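Local coordinates for acetyl-CoA C-acetyltransferase (Syntrophomonas wolfei subsp. wolfei, PDB 7N7Z), which probably catalyses the thiolytic cleavage of acetoacetyl-CoA and the reverse condensation of two acetyl-CoA molecules, at residues B[167-172]-B[323-328]; B[180-185]-B[319-324]; B[299-304]-B[332-337]; B[312-317]-B[396-401]; B[369-374]-B[383-388]. All blocks are in the same frame, centred on the assembly; numbering follows the deposited sequence.

How the contacts relate
All five contacts of this thiolase are largely buried, but they lie at different depths and differ in chemistry. Contacts 1 and 2 join two helices of the N-terminal half to the C-terminal half, through helix 324-336 and the loop before it; they share Phe323 and Ala324. Contact 3 uses the far end of that helix and includes the partly exposed Pro301. Contacts 4 and 5 lie on the C-terminal sheet, with strand 382-387 placed next to both strands of contact 4; contact 5 is the deepest. Contacts 3 and 4 both rest on apolar side chains. In contact 2 a buried carboxylate and a water take part, whereas contact 5 sets a sulfur against bare backbone.

Contact 1 of 5, residues B[167-172]-B[323-328]; sequences NIAEKY and FAAQVL
Where the helical insertion of the N-terminal half of this thiolase meets its C-terminal half, Ile168 and Ala169 of helix 161-172 rest on Ala325 and Gln326, in the first turns of helix 324-336. The two short helical segments approach to 8.5 Å between axes at an angle of 45°, a closeness that small residues permit: the methyl groups meet directly, CB of Ala169 lying 3.9 Å from CB of Ala325. Ile168 presses both branches against one side of the partner helix. Its CG2, anti to the backbone N, is driven against the main chain, 3.2 Å from O of Ala325, while the longer arm brings CD1 alongside the base of Gln326, 4.2 Å from CA and 4.3 Å from CG. Gln326 therefore offers only aliphatic atoms to Ile168; its CB is directed away, and its amide is gripped at both ends, NE2 giving a hydrogen bond to O of Gly293 and OE1 receiving one from N of Ala322. These two bonds fix the rotation of an amide whose NE2 packs beside SG of Cys388, a predicted catalytic proton acceptor. Close alanine-mediated helix packing here backs onto the predicted thiolase active site.

Contact 2 of 5, residues B[180-185]-B[319-324]; sequences DALALT and VNEAFA
Leu182 and Ala183 of helix 176-196 pack against the Asn-Glu-Ala-Phe loop of the thiolase family, here residues 320-323, together with the alanine that follows. Val319 closes the preceding strand, its O taking a hydrogen bond from ND2 of Asn348. The side chain of Asn320 turns to the other side and touches His358, a predicted proton acceptor, consistent with the role of this loop in lining the active site of thiolases. Glu321 faces the helix: with CG anti to the carbonyl carbon (chi1 -55°) and an extended chain, it carries its carboxylate to Leu182, whose CD2 is 4.1 Å from OE2. That buried group is well supplied with partners, for OE1 binds OG of Ser186 and a water donates to OE2 at 3.1 Å. Phe323 occupies the N-cap position of the next helix. Ala324 then fills the angle between the two helix residues, its CB 4.2 Å from CD2 of Leu182 and 4.4 Å from CB of Ala183.

Contact 3 of 5, residues B[299-304]-B[332-337]; sequences AMPKVL and RMLKEE
Pro301 and Leu334 mark the nearest backbone approach between segments 299-304 and 332-337, with 8.5 Å from CA to CA, a spacing wide enough for side chains alone to bridge. The first segment is helical but kinked at Pro301, whose N has no bond to the turn before; the helix continues beyond it, N of Val303 bonding to O of Ala299 at 3.0 Å. The second forms the last turns of helix 324-336. Leu334 fills the space between them with a forked end, one methyl for each partner. CD2 reaches the outer rim of the proline ring, 3.9 Å from CG of Pro301, and CD1 meets the terminal methyl of Met300, 4.3 Å from CE. The methionine is bent at chi3 (76°), and its SD and CE lie alongside CD1 of Leu334 at similar distances. Beyond the contact, Leu334 also packs on Ile340, and the same methyl of Met300 touches Val319, so the pair continues into neighbouring apolar packing. No hydrogen bond crosses between the segments; the contact is apolar, consistent with close packing and burial of hydrocarbon surface rather than polar pairing between these two outer-layer helices of the C-terminal half.

Contact 4 of 5, residues B[312-317]-B[396-401]; sequences EDVDYW and ASLWTR
Leu398 is the hub of this contact, one of its methyls, CD2, meeting both Val314 and Trp317 while the ends of the segments diverge. On the tight side, CD2 lies 3.7 Å from CH2 of Trp317, approaching the indole obliquely, and 4.0 Å from CG2 of Val314. The valine is shared between its two neighbours: CG2 goes to the leucine, whereas CG1, anti to the backbone N (chi1 -170°), sits 3.5 Å above one face of the Trp317 ring, offset toward the rim. Helix 296-307 adds Val303 and Leu304 against Leu398, completing an apolar cluster. The loose side lies at the segment ends, where Glu312 stands exposed and Asp313, Thr400 and Arg401 are partly exposed. Trp399, by contrast, is buried on the opposite face of its strand, where NE1 donates to OG of Ser397 at 3.1 Å, with an N-H to acceptor angle of 161° and the oxygen near the ring plane. Strand 382-387 runs between the two strands, and Trp317 packs on the backbone of its Gly384. Side chains meeting over a glycine-bearing middle strand, under a covering helix, are typical of the interface between the C-terminal sheet and the helical layer over it in the thiolase fold.

Contact 5 of 5, residues B[369-374]-B[383-388]; sequences VSMYYE and GGASLC
Met371 drops from helix 360-378 onto the backbone of Gly383, Gly384 and Ala385, joining a helix of the middle layer of the thiolase fold to its C-terminal sheet. Helix and strand run nearly antiparallel, at 157°, with their axes 8.3 Å apart, and the strand leads on to Cys388, a predicted catalytic proton acceptor. Along the helix, Val369 and Ser370 turn elsewhere, the latter bonding through OG to Glu202. Met371 then points at the strand: CG is anti to the backbone N (chi1 179°), and the sulfur stands over the flat of the Gly383-Gly384 peptide, SD lying 3.0 Å from N of Gly384 and 3.3 Å from C of Gly383. The lack of a side chain on Gly383 makes room for it. Replacing Met371 by an alanine would probably open a gap above this peptide and leave the Ala385 methyl without its helix partner. That methyl completes the seat of the sulfur, CB of Ala385 lying 4.2 Å from SD of Met371.

Contact 1 of 5, residues B[167-172]-B[323-328]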
# COMPACT_ATOMS: atom_id res chain seq x y z
N ASN B 167 24.65 1.81 -23.52
CA ASN B 167 26.08 1.54 -23.39
C ASN B 167 26.62 0.83 -24.62
O ASN B 167 27.70 1.17 -25.12
CB ASN B 167 26.34 0.70 -22.13
CG ASN B 167 26.12 1.48 -20.84
OD1 ASN B 167 25.56 0.95 -19.88
ND2 ASN B 167 26.58 2.72 -20.81
N ILE B 168 25.88 -0.15 -25.14
CA ILE B 168 26.32 -0.86 -26.34
C ILE B 168 26.39 0.10 -27.52
O ILE B 168 27.34 0.07 -28.31
CB ILE B 168 25.39 -2.05 -26.63
CG1 ILE B 168 25.79 -3.24 -25.75
CG2 ILE B 168 25.43 -2.42 -28.11
CD1 ILE B 168 24.86 -4.44 -25.88
N ALA B 169 25.38 0.97 -27.66
CA ALA B 169 25.40 1.95 -28.74
C ALA B 169 26.61 2.87 -28.61
O ALA B 169 27.26 3.21 -29.60
CB ALA B 169 24.10 2.76 -28.74
N GLU B 170 26.92 3.29 -27.38
CA GLU B 170 28.07 4.17 -27.17
C GLU B 170 29.38 3.46 -27.49
O GLU B 170 30.21 3.98 -28.25
CB GLU B 170 28.08 4.67 -25.72
CG GLU B 170 27.05 5.75 -25.43
CD GLU B 170 27.37 6.53 -24.17
OE1 GLU B 170 27.82 5.90 -23.18
OE2 GLU B 170 27.18 7.76 -24.16
N LYS B 171 29.58 2.27 -26.93
CA LYS B 171 30.84 1.56 -27.11
C LYS B 171 31.14 1.34 -28.58
O LYS B 171 32.24 1.66 -29.06
CB LYS B 171 30.80 0.22 -26.36
CG LYS B 171 32.08 -0.59 -26.48
CD LYS B 171 31.89 -2.01 -25.98
CE LYS B 171 33.12 -2.86 -26.26
NZ LYS B 171 32.91 -4.30 -25.91
N TYR B 172 30.18 0.78 -29.32
CA TYR B 172 30.36 0.51 -30.74
C TYR B 172 29.92 1.67 -31.62
O TYR B 172 30.00 1.56 -32.85
CB TYR B 172 29.59 -0.75 -31.13
CG TYR B 172 30.16 -2.01 -30.52
CD1 TYR B 172 31.43 -2.45 -30.85
CD2 TYR B 172 29.42 -2.76 -29.61
CE1 TYR B 172 31.96 -3.60 -30.30
CE2 TYR B 172 29.94 -3.91 -29.05
CZ TYR B 172 31.21 -4.33 -29.40
OH TYR B 172 31.73 -5.47 -28.84
N PHE B 323 16.91 -4.80 -27.96
CA PHE B 323 16.97 -3.44 -28.46
C PHE B 323 17.75 -3.45 -29.77
O PHE B 323 18.65 -4.27 -29.96
CB PHE B 323 17.64 -2.49 -27.45
CG PHE B 323 17.09 -2.60 -26.06
CD1 PHE B 323 17.63 -3.50 -25.15
CD2 PHE B 323 16.03 -1.80 -25.65
CE1 PHE B 323 17.12 -3.60 -23.87
CE2 PHE B 323 15.52 -1.90 -24.37
CZ PHE B 323 16.06 -2.80 -23.48
N ALA B 324 17.38 -2.54 -30.67
CA ALA B 324 18.05 -2.47 -31.96
C ALA B 324 19.55 -2.27 -31.78
O ALA B 324 20.37 -2.96 -32.41
CB ALA B 324 17.46 -1.34 -32.81
N ALA B 325 19.94 -1.33 -30.92
CA ALA B 325 21.36 -1.13 -30.62
C ALA B 325 21.98 -2.40 -30.06
O ALA B 325 23.13 -2.73 -30.37
CB ALA B 325 21.53 0.03 -29.65
N GLN B 326 21.23 -3.12 -29.22
CA GLN B 326 21.75 -4.36 -28.65
C GLN B 326 22.08 -5.37 -29.74
O GLN B 326 23.13 -6.02 -29.70
CB GLN B 326 20.74 -4.94 -27.66
CG GLN B 326 21.15 -6.27 -27.05
CD GLN B 326 20.38 -7.45 -27.61
OE1 GLN B 326 19.39 -7.29 -28.33
NE2 GLN B 326 20.83 -8.66 -27.29
N VAL B 327 21.19 -5.52 -30.72
CA VAL B 327 21.43 -6.46 -31.82
C VAL B 327 22.65 -6.02 -32.63
O VAL B 327 23.57 -6.81 -32.87
CB VAL B 327 20.19 -6.58 -32.71
CG1 VAL B 327 20.43 -7.57 -33.84
CG2 VAL B 327 18.98 -6.99 -31.89
N LEU B 328 22.66 -4.76 -33.07
CA LEU B 328 23.78 -4.27 -33.87
C LEU B 328 25.09 -4.40 -33.11
O LEU B 328 26.15 -4.55 -33.73
CB LEU B 328 23.53 -2.82 -34.28
CG LEU B 328 22.29 -2.58 -35.15
CD1 LEU B 328 22.23 -1.12 -35.58
CD2 LEU B 328 22.27 -3.48 -36.37

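Contact 2 of 5, residues B[180-185]-B[319-324]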
# COMPACT_ATOMS: atom_id res chain seq x y z
N ASP B 180 16.91 2.65 -35.89
CA ASP B 180 15.55 2.77 -36.42
C ASP B 180 15.38 1.93 -37.68
O ASP B 180 14.30 1.36 -37.91
CB ASP B 180 15.23 4.24 -36.71
CG ASP B 180 14.84 5.01 -35.46
OD1 ASP B 180 14.36 4.38 -34.49
OD2 ASP B 180 15.00 6.24 -35.44
N ALA B 181 16.42 1.82 -38.50
CA ALA B 181 16.33 1.01 -39.71
C ALA B 181 16.06 -0.45 -39.36
O ALA B 181 15.11 -1.06 -39.86
CB ALA B 181 17.62 1.14 -40.52
N LEU B 182 16.90 -1.04 -38.50
CA LEU B 182 16.68 -2.42 -38.08
C LEU B 182 15.32 -2.58 -37.43
O LEU B 182 14.56 -3.51 -37.74
CB LEU B 182 17.79 -2.86 -37.13
CG LEU B 182 17.80 -4.34 -36.74
CD1 LEU B 182 19.22 -4.85 -36.59
CD2 LEU B 182 17.01 -4.57 -35.46
N ALA B 183 14.97 -1.67 -36.51
CA ALA B 183 13.72 -1.78 -35.79
C ALA B 183 12.52 -1.80 -36.73
O ALA B 183 11.56 -2.54 -36.51
CB ALA B 183 13.59 -0.63 -34.79
N LEU B 184 12.57 -0.99 -37.79
CA LEU B 184 11.46 -0.95 -38.74
C LEU B 184 11.20 -2.33 -39.33
O LEU B 184 10.07 -2.81 -39.35
CB LEU B 184 11.75 0.07 -39.84
CG LEU B 184 10.76 0.10 -41.01
CD1 LEU B 184 9.38 0.54 -40.54
CD2 LEU B 184 11.27 1.01 -42.12
N THR B 185 12.26 -2.99 -39.82
CA THR B 185 12.09 -4.30 -40.43
C THR B 185 11.43 -5.28 -39.47
O THR B 185 10.63 -6.13 -39.88
CB THR B 185 13.44 -4.85 -40.90
OG1 THR B 185 14.43 -4.63 -39.88
CG2 THR B 185 13.88 -4.16 -42.18
N VAL B 319 17.26 -15.11 -32.76
CA VAL B 319 18.03 -14.30 -31.82
C VAL B 319 17.12 -13.18 -31.35
O VAL B 319 16.78 -12.27 -32.12
CB VAL B 319 19.31 -13.75 -32.45
CG1 VAL B 319 20.06 -12.88 -31.46
CG2 VAL B 319 20.19 -14.89 -32.94
N ASN B 320 16.72 -13.23 -30.08
CA ASN B 320 15.81 -12.24 -29.53
C ASN B 320 16.41 -10.84 -29.64
O ASN B 320 17.54 -10.60 -29.20
CB ASN B 320 15.48 -12.56 -28.08
CG ASN B 320 14.40 -11.66 -27.51
OD1 ASN B 320 13.31 -11.55 -28.08
ND2 ASN B 320 14.69 -11.01 -26.39
N GLU B 321 15.66 -9.92 -30.23
CA GLU B 321 16.06 -8.52 -30.34
C GLU B 321 15.49 -7.78 -29.14
O GLU B 321 14.31 -7.41 -29.14
CB GLU B 321 15.58 -7.91 -31.65
CG GLU B 321 16.01 -8.66 -32.91
CD GLU B 321 15.21 -8.25 -34.13
OE1 GLU B 321 14.11 -7.68 -33.96
OE2 GLU B 321 15.68 -8.48 -35.27
N ALA B 322 16.31 -7.57 -28.11
CA ALA B 322 15.87 -6.77 -26.97
C ALA B 322 15.86 -5.29 -27.30
O ALA B 322 14.91 -4.58 -26.97
CB ALA B 322 16.78 -7.04 -25.76
N PHE B 323 16.91 -4.80 -27.96
CA PHE B 323 16.97 -3.44 -28.46
C PHE B 323 17.75 -3.45 -29.77
O PHE B 323 18.65 -4.27 -29.96
CB PHE B 323 17.64 -2.49 -27.45
CG PHE B 323 17.09 -2.60 -26.06
CD1 PHE B 323 17.63 -3.50 -25.15
CD2 PHE B 323 16.03 -1.80 -25.65
CE1 PHE B 323 17.12 -3.60 -23.87
CE2 PHE B 323 15.52 -1.90 -24.37
CZ PHE B 323 16.06 -2.80 -23.48
N ALA B 324 17.38 -2.54 -30.67
CA ALA B 324 18.05 -2.47 -31.96
C ALA B 324 19.55 -2.27 -31.78
O ALA B 324 20.37 -2.96 -32.41
CB ALA B 324 17.46 -1.34 -32.81
O HOH W 1 14.43 -7.53 -37.98

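Contact 3 of 5, residues B[299-304]-B[332-337]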
# COMPACT_ATOMS: atom_id res chain seq x y z
N ALA B 299 27.57 -16.50 -26.11
CA ALA B 299 26.88 -17.77 -25.92
C ALA B 299 26.77 -18.55 -27.23
O ALA B 299 26.96 -19.77 -27.24
CB ALA B 299 25.49 -17.53 -25.34
N MET B 300 26.48 -17.86 -28.33
CA MET B 300 26.32 -18.56 -29.61
C MET B 300 27.60 -19.28 -30.03
O MET B 300 27.52 -20.47 -30.38
CB MET B 300 25.86 -17.57 -30.68
CG MET B 300 24.42 -17.11 -30.52
SD MET B 300 24.06 -15.66 -31.52
CE MET B 300 23.92 -16.40 -33.15
N PRO B 301 28.78 -18.65 -30.03
CA PRO B 301 29.99 -19.41 -30.37
C PRO B 301 30.26 -20.56 -29.42
O PRO B 301 30.76 -21.61 -29.84
CB PRO B 301 31.10 -18.35 -30.31
CG PRO B 301 30.41 -17.03 -30.38
CD PRO B 301 29.07 -17.24 -29.73
N LYS B 302 29.93 -20.40 -28.13
CA LYS B 302 30.21 -21.45 -27.16
C LYS B 302 29.39 -22.70 -27.45
O LYS B 302 29.94 -23.80 -27.56
CB LYS B 302 29.92 -20.93 -25.75
CG LYS B 302 30.34 -21.90 -24.65
CD LYS B 302 30.23 -21.25 -23.28
CE LYS B 302 29.92 -22.28 -22.20
NZ LYS B 302 29.64 -21.64 -20.89
N VAL B 303 28.07 -22.55 -27.57
CA VAL B 303 27.22 -23.71 -27.82
C VAL B 303 27.62 -24.39 -29.12
O VAL B 303 27.58 -25.63 -29.23
CB VAL B 303 25.73 -23.30 -27.82
CG1 VAL B 303 25.42 -22.39 -29.01
CG2 VAL B 303 24.84 -24.53 -27.84
N LEU B 304 28.01 -23.61 -30.12
CA LEU B 304 28.48 -24.20 -31.37
C LEU B 304 29.72 -25.05 -31.15
O LEU B 304 29.87 -26.12 -31.76
CB LEU B 304 28.76 -23.10 -32.40
CG LEU B 304 27.54 -22.48 -33.08
CD1 LEU B 304 27.94 -21.23 -33.85
CD2 LEU B 304 26.87 -23.49 -34.00
N ARG B 332 28.34 -6.70 -34.32
CA ARG B 332 29.71 -6.20 -34.29
C ARG B 332 30.62 -7.13 -33.50
O ARG B 332 31.69 -7.52 -33.98
CB ARG B 332 29.74 -4.79 -33.71
CG ARG B 332 31.04 -4.04 -33.96
CD ARG B 332 31.10 -3.47 -35.36
NE ARG B 332 30.12 -2.41 -35.56
CZ ARG B 332 30.26 -1.16 -35.11
NH1 ARG B 332 31.33 -0.79 -34.44
NH2 ARG B 332 29.30 -0.28 -35.35
N MET B 333 30.22 -7.50 -32.28
CA MET B 333 31.06 -8.38 -31.47
C MET B 333 31.26 -9.72 -32.16
O MET B 333 32.35 -10.30 -32.09
CB MET B 333 30.45 -8.57 -30.09
CG MET B 333 31.27 -9.48 -29.19
SD MET B 333 30.73 -9.53 -27.48
CE MET B 333 32.06 -10.47 -26.74
N LEU B 334 30.22 -10.24 -32.82
CA LEU B 334 30.36 -11.51 -33.52
C LEU B 334 31.33 -11.40 -34.69
O LEU B 334 31.97 -12.39 -35.05
CB LEU B 334 29.00 -11.99 -34.02
CG LEU B 334 28.22 -12.98 -33.14
CD1 LEU B 334 26.98 -13.47 -33.89
CD2 LEU B 334 29.07 -14.16 -32.69
N LYS B 335 31.46 -10.21 -35.28
CA LYS B 335 32.41 -10.03 -36.37
C LYS B 335 33.82 -9.80 -35.84
O LYS B 335 34.79 -10.28 -36.44
CB LYS B 335 31.98 -8.85 -37.25
CG LYS B 335 33.05 -8.39 -38.24
CD LYS B 335 32.60 -7.16 -39.02
CE LYS B 335 33.43 -6.97 -40.27
NZ LYS B 335 33.15 -5.68 -40.95
N GLU B 336 33.95 -9.08 -34.73
CA GLU B 336 35.27 -8.66 -34.25
C GLU B 336 35.94 -9.75 -33.42
O GLU B 336 37.06 -10.18 -33.72
CB GLU B 336 35.13 -7.37 -33.43
CG GLU B 336 34.98 -6.12 -34.29
CD GLU B 336 34.58 -4.91 -33.48
OE1 GLU B 336 34.24 -5.06 -32.29
OE2 GLU B 336 34.62 -3.79 -34.04
N GLU B 337 35.27 -10.22 -32.37
CA GLU B 337 35.84 -11.20 -31.47
C GLU B 337 35.45 -12.63 -31.82
O GLU B 337 36.05 -13.57 -31.28
CB GLU B 337 35.43 -10.89 -30.02
CG GLU B 337 35.72 -9.45 -29.63
CD GLU B 337 36.30 -9.33 -28.23
OE1 GLU B 337 35.71 -9.91 -27.30
OE2 GLU B 337 37.34 -8.66 -28.07

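Contact 4 of 5, residues B[312-317]-B[396-401]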
# COMPACT_ATOMS: atom_id res chain seq x y z
N GLU B 312 27.61 -21.36 -39.96
CA GLU B 312 26.96 -21.54 -41.25
C GLU B 312 26.21 -22.86 -41.35
O GLU B 312 25.46 -23.05 -42.32
CB GLU B 312 28.00 -21.45 -42.38
CG GLU B 312 29.21 -22.37 -42.22
CD GLU B 312 30.31 -21.76 -41.37
OE1 GLU B 312 30.06 -20.72 -40.72
OE2 GLU B 312 31.42 -22.32 -41.34
N ASP B 313 26.38 -23.78 -40.40
CA ASP B 313 25.65 -25.04 -40.43
C ASP B 313 24.19 -24.86 -40.02
O ASP B 313 23.33 -25.65 -40.44
CB ASP B 313 26.32 -26.07 -39.52
CG ASP B 313 27.69 -26.48 -40.02
OD1 ASP B 313 27.95 -26.35 -41.24
OD2 ASP B 313 28.51 -26.94 -39.20
N VAL B 314 23.89 -23.86 -39.19
CA VAL B 314 22.54 -23.67 -38.70
C VAL B 314 21.66 -23.14 -39.82
O VAL B 314 22.00 -22.15 -40.49
CB VAL B 314 22.53 -22.72 -37.49
CG1 VAL B 314 21.16 -22.70 -36.83
CG2 VAL B 314 23.61 -23.13 -36.50
N ASP B 315 20.51 -23.79 -40.04
CA ASP B 315 19.63 -23.40 -41.13
C ASP B 315 18.81 -22.16 -40.80
O ASP B 315 18.44 -21.41 -41.70
CB ASP B 315 18.69 -24.56 -41.49
CG ASP B 315 19.43 -25.75 -42.07
OD1 ASP B 315 20.50 -25.56 -42.69
OD2 ASP B 315 18.94 -26.89 -41.92
N TYR B 316 18.51 -21.94 -39.52
CA TYR B 316 17.72 -20.77 -39.13
C TYR B 316 18.02 -20.44 -37.68
O TYR B 316 18.23 -21.33 -36.86
CB TYR B 316 16.22 -21.02 -39.32
CG TYR B 316 15.35 -19.87 -38.89
CD1 TYR B 316 15.34 -18.68 -39.61
CD2 TYR B 316 14.55 -19.96 -37.77
CE1 TYR B 316 14.55 -17.61 -39.22
CE2 TYR B 316 13.75 -18.90 -37.37
CZ TYR B 316 13.76 -17.73 -38.10
OH TYR B 316 12.97 -16.67 -37.71
N TRP B 317 18.03 -19.14 -37.37
CA TRP B 317 18.34 -18.63 -36.04
C TRP B 317 17.18 -17.79 -35.53
O TRP B 317 16.58 -17.02 -36.29
CB TRP B 317 19.61 -17.78 -36.05
CG TRP B 317 20.89 -18.55 -36.01
CD1 TRP B 317 21.69 -18.87 -37.07
CD2 TRP B 317 21.53 -19.10 -34.85
NE1 TRP B 317 22.78 -19.58 -36.64
CE2 TRP B 317 22.71 -19.73 -35.28
CE3 TRP B 317 21.22 -19.11 -33.48
CZ2 TRP B 317 23.58 -20.38 -34.40
CZ3 TRP B 317 22.08 -19.74 -32.61
CH2 TRP B 317 23.24 -20.37 -33.07
N ALA B 396 22.21 -19.94 -25.21
CA ALA B 396 22.04 -20.33 -26.60
C ALA B 396 21.80 -21.84 -26.64
O ALA B 396 22.26 -22.57 -25.77
CB ALA B 396 23.26 -19.96 -27.45
N SER B 397 21.07 -22.28 -27.66
CA SER B 397 20.74 -23.69 -27.79
C SER B 397 20.67 -24.05 -29.27
O SER B 397 20.34 -23.21 -30.11
CB SER B 397 19.42 -24.03 -27.09
OG SER B 397 18.38 -23.18 -27.54
N LEU B 398 20.96 -25.32 -29.57
CA LEU B 398 20.98 -25.82 -30.93
C LEU B 398 20.13 -27.08 -31.03
O LEU B 398 20.09 -27.89 -30.09
CB LEU B 398 22.41 -26.13 -31.40
CG LEU B 398 23.35 -24.93 -31.42
CD1 LEU B 398 24.80 -25.39 -31.43
CD2 LEU B 398 23.06 -24.04 -32.61
N TRP B 399 19.45 -27.24 -32.16
CA TRP B 399 18.49 -28.31 -32.35
C TRP B 399 18.54 -28.77 -33.80
O TRP B 399 18.98 -28.04 -34.69
CB TRP B 399 17.07 -27.87 -31.99
CG TRP B 399 16.97 -27.13 -30.67
CD1 TRP B 399 17.39 -25.86 -30.40
CD2 TRP B 399 16.39 -27.62 -29.45
NE1 TRP B 399 17.13 -25.53 -29.10
CE2 TRP B 399 16.51 -26.60 -28.49
CE3 TRP B 399 15.79 -28.83 -29.08
CZ2 TRP B 399 16.05 -26.74 -27.19
CZ3 TRP B 399 15.34 -28.97 -27.79
CH2 TRP B 399 15.47 -27.93 -26.85
N THR B 400 18.09 -30.01 -34.03
CA THR B 400 18.02 -30.56 -35.38
C THR B 400 16.76 -31.40 -35.52
O THR B 400 16.31 -32.04 -34.56
CB THR B 400 19.25 -31.42 -35.72
OG1 THR B 400 19.19 -31.80 -37.10
CG2 THR B 400 19.31 -32.67 -34.85
N ARG B 401 16.20 -31.40 -36.73
CA ARG B 401 15.06 -32.24 -37.07
C ARG B 401 15.50 -33.60 -37.62
O ARG B 401 14.77 -34.20 -38.43
CB ARG B 401 14.16 -31.52 -38.07
CG ARG B 401 13.56 -30.23 -37.54
CD ARG B 401 12.68 -29.55 -38.57
NE ARG B 401 11.47 -30.31 -38.85
CZ ARG B 401 10.83 -30.31 -40.01
NH1 ARG B 401 11.26 -29.60 -41.04
NH2 ARG B 401 9.73 -31.05 -40.14

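Contact 5 of 5, residues B[369-374]-B[383-388]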
# COMPACT_ATOMS: atom_id res chain seq x y z
N VAL B 369 10.21 -22.26 -29.65
CA VAL B 369 8.98 -22.68 -30.32
C VAL B 369 8.92 -22.10 -31.73
O VAL B 369 8.67 -22.81 -32.71
CB VAL B 369 7.75 -22.27 -29.49
CG1 VAL B 369 6.47 -22.43 -30.31
CG2 VAL B 369 7.67 -23.08 -28.21
N SER B 370 9.15 -20.79 -31.85
CA SER B 370 9.09 -20.14 -33.15
C SER B 370 10.19 -20.66 -34.07
O SER B 370 9.97 -20.84 -35.27
CB SER B 370 9.19 -18.63 -32.99
OG SER B 370 8.04 -18.11 -32.34
N MET B 371 11.38 -20.91 -33.52
CA MET B 371 12.46 -21.46 -34.32
C MET B 371 12.02 -22.75 -35.01
O MET B 371 12.15 -22.89 -36.23
CB MET B 371 13.69 -21.72 -33.44
CG MET B 371 14.88 -22.32 -34.18
SD MET B 371 16.03 -23.15 -33.07
CE MET B 371 15.11 -24.64 -32.72
N TYR B 372 11.50 -23.70 -34.24
CA TYR B 372 11.10 -24.98 -34.82
C TYR B 372 10.09 -24.78 -35.95
O TYR B 372 10.28 -25.27 -37.06
CB TYR B 372 10.50 -25.89 -33.75
CG TYR B 372 9.64 -26.98 -34.36
CD1 TYR B 372 10.21 -28.10 -34.94
CD2 TYR B 372 8.25 -26.87 -34.38
CE1 TYR B 372 9.44 -29.09 -35.51
CE2 TYR B 372 7.47 -27.85 -34.96
CZ TYR B 372 8.07 -28.96 -35.52
OH TYR B 372 7.29 -29.94 -36.09
N TYR B 373 8.99 -24.07 -35.66
CA TYR B 373 7.92 -23.95 -36.65
C TYR B 373 8.37 -23.21 -37.90
O TYR B 373 7.78 -23.41 -38.97
CB TYR B 373 6.72 -23.26 -36.01
CG TYR B 373 5.82 -24.22 -35.27
CD1 TYR B 373 4.91 -25.02 -35.95
CD2 TYR B 373 5.89 -24.34 -33.89
CE1 TYR B 373 4.09 -25.91 -35.28
CE2 TYR B 373 5.07 -25.23 -33.21
CZ TYR B 373 4.18 -26.00 -33.91
OH TYR B 373 3.36 -26.88 -33.23
N GLU B 374 9.40 -22.37 -37.80
CA GLU B 374 9.98 -21.79 -39.01
C GLU B 374 10.81 -22.83 -39.76
O GLU B 374 10.78 -22.86 -41.00
CB GLU B 374 10.84 -20.57 -38.66
CG GLU B 374 11.35 -19.80 -39.87
CD GLU B 374 10.24 -19.07 -40.61
OE1 GLU B 374 9.07 -19.14 -40.17
OE2 GLU B 374 10.54 -18.42 -41.63
N GLY B 383 18.40 -25.80 -36.40
CA GLY B 383 18.01 -24.50 -35.88
C GLY B 383 18.75 -24.17 -34.60
O GLY B 383 19.29 -25.05 -33.91
N GLY B 384 18.77 -22.89 -34.28
CA GLY B 384 19.41 -22.41 -33.07
C GLY B 384 18.67 -21.20 -32.53
O GLY B 384 18.06 -20.44 -33.29
N ALA B 385 18.74 -21.02 -31.22
CA ALA B 385 18.07 -19.91 -30.55
C ALA B 385 18.94 -19.41 -29.42
O ALA B 385 19.48 -20.21 -28.64
CB ALA B 385 16.69 -20.33 -30.02
N SER B 386 19.09 -18.09 -29.33
CA SER B 386 19.89 -17.47 -28.28
C SER B 386 19.26 -16.13 -27.92
O SER B 386 18.44 -15.59 -28.66
CB SER B 386 21.34 -17.28 -28.73
OG SER B 386 22.13 -16.72 -27.69
N LEU B 387 19.66 -15.60 -26.77
CA LEU B 387 19.13 -14.33 -26.31
C LEU B 387 19.96 -13.82 -25.15
O LEU B 387 20.48 -14.60 -24.34
CB LEU B 387 17.65 -14.46 -25.89
CG LEU B 387 17.34 -15.12 -24.55
CD1 LEU B 387 15.90 -14.81 -24.15
CD2 LEU B 387 17.57 -16.62 -24.60
N CYS B 388 20.09 -12.49 -25.07
CA CYS B 388 20.76 -11.85 -23.95
C CYS B 388 19.89 -11.94 -22.70
O CYS B 388 18.70 -12.26 -22.76
CB CYS B 388 21.08 -10.39 -24.28
SG CYS B 388 19.63 -9.32 -24.37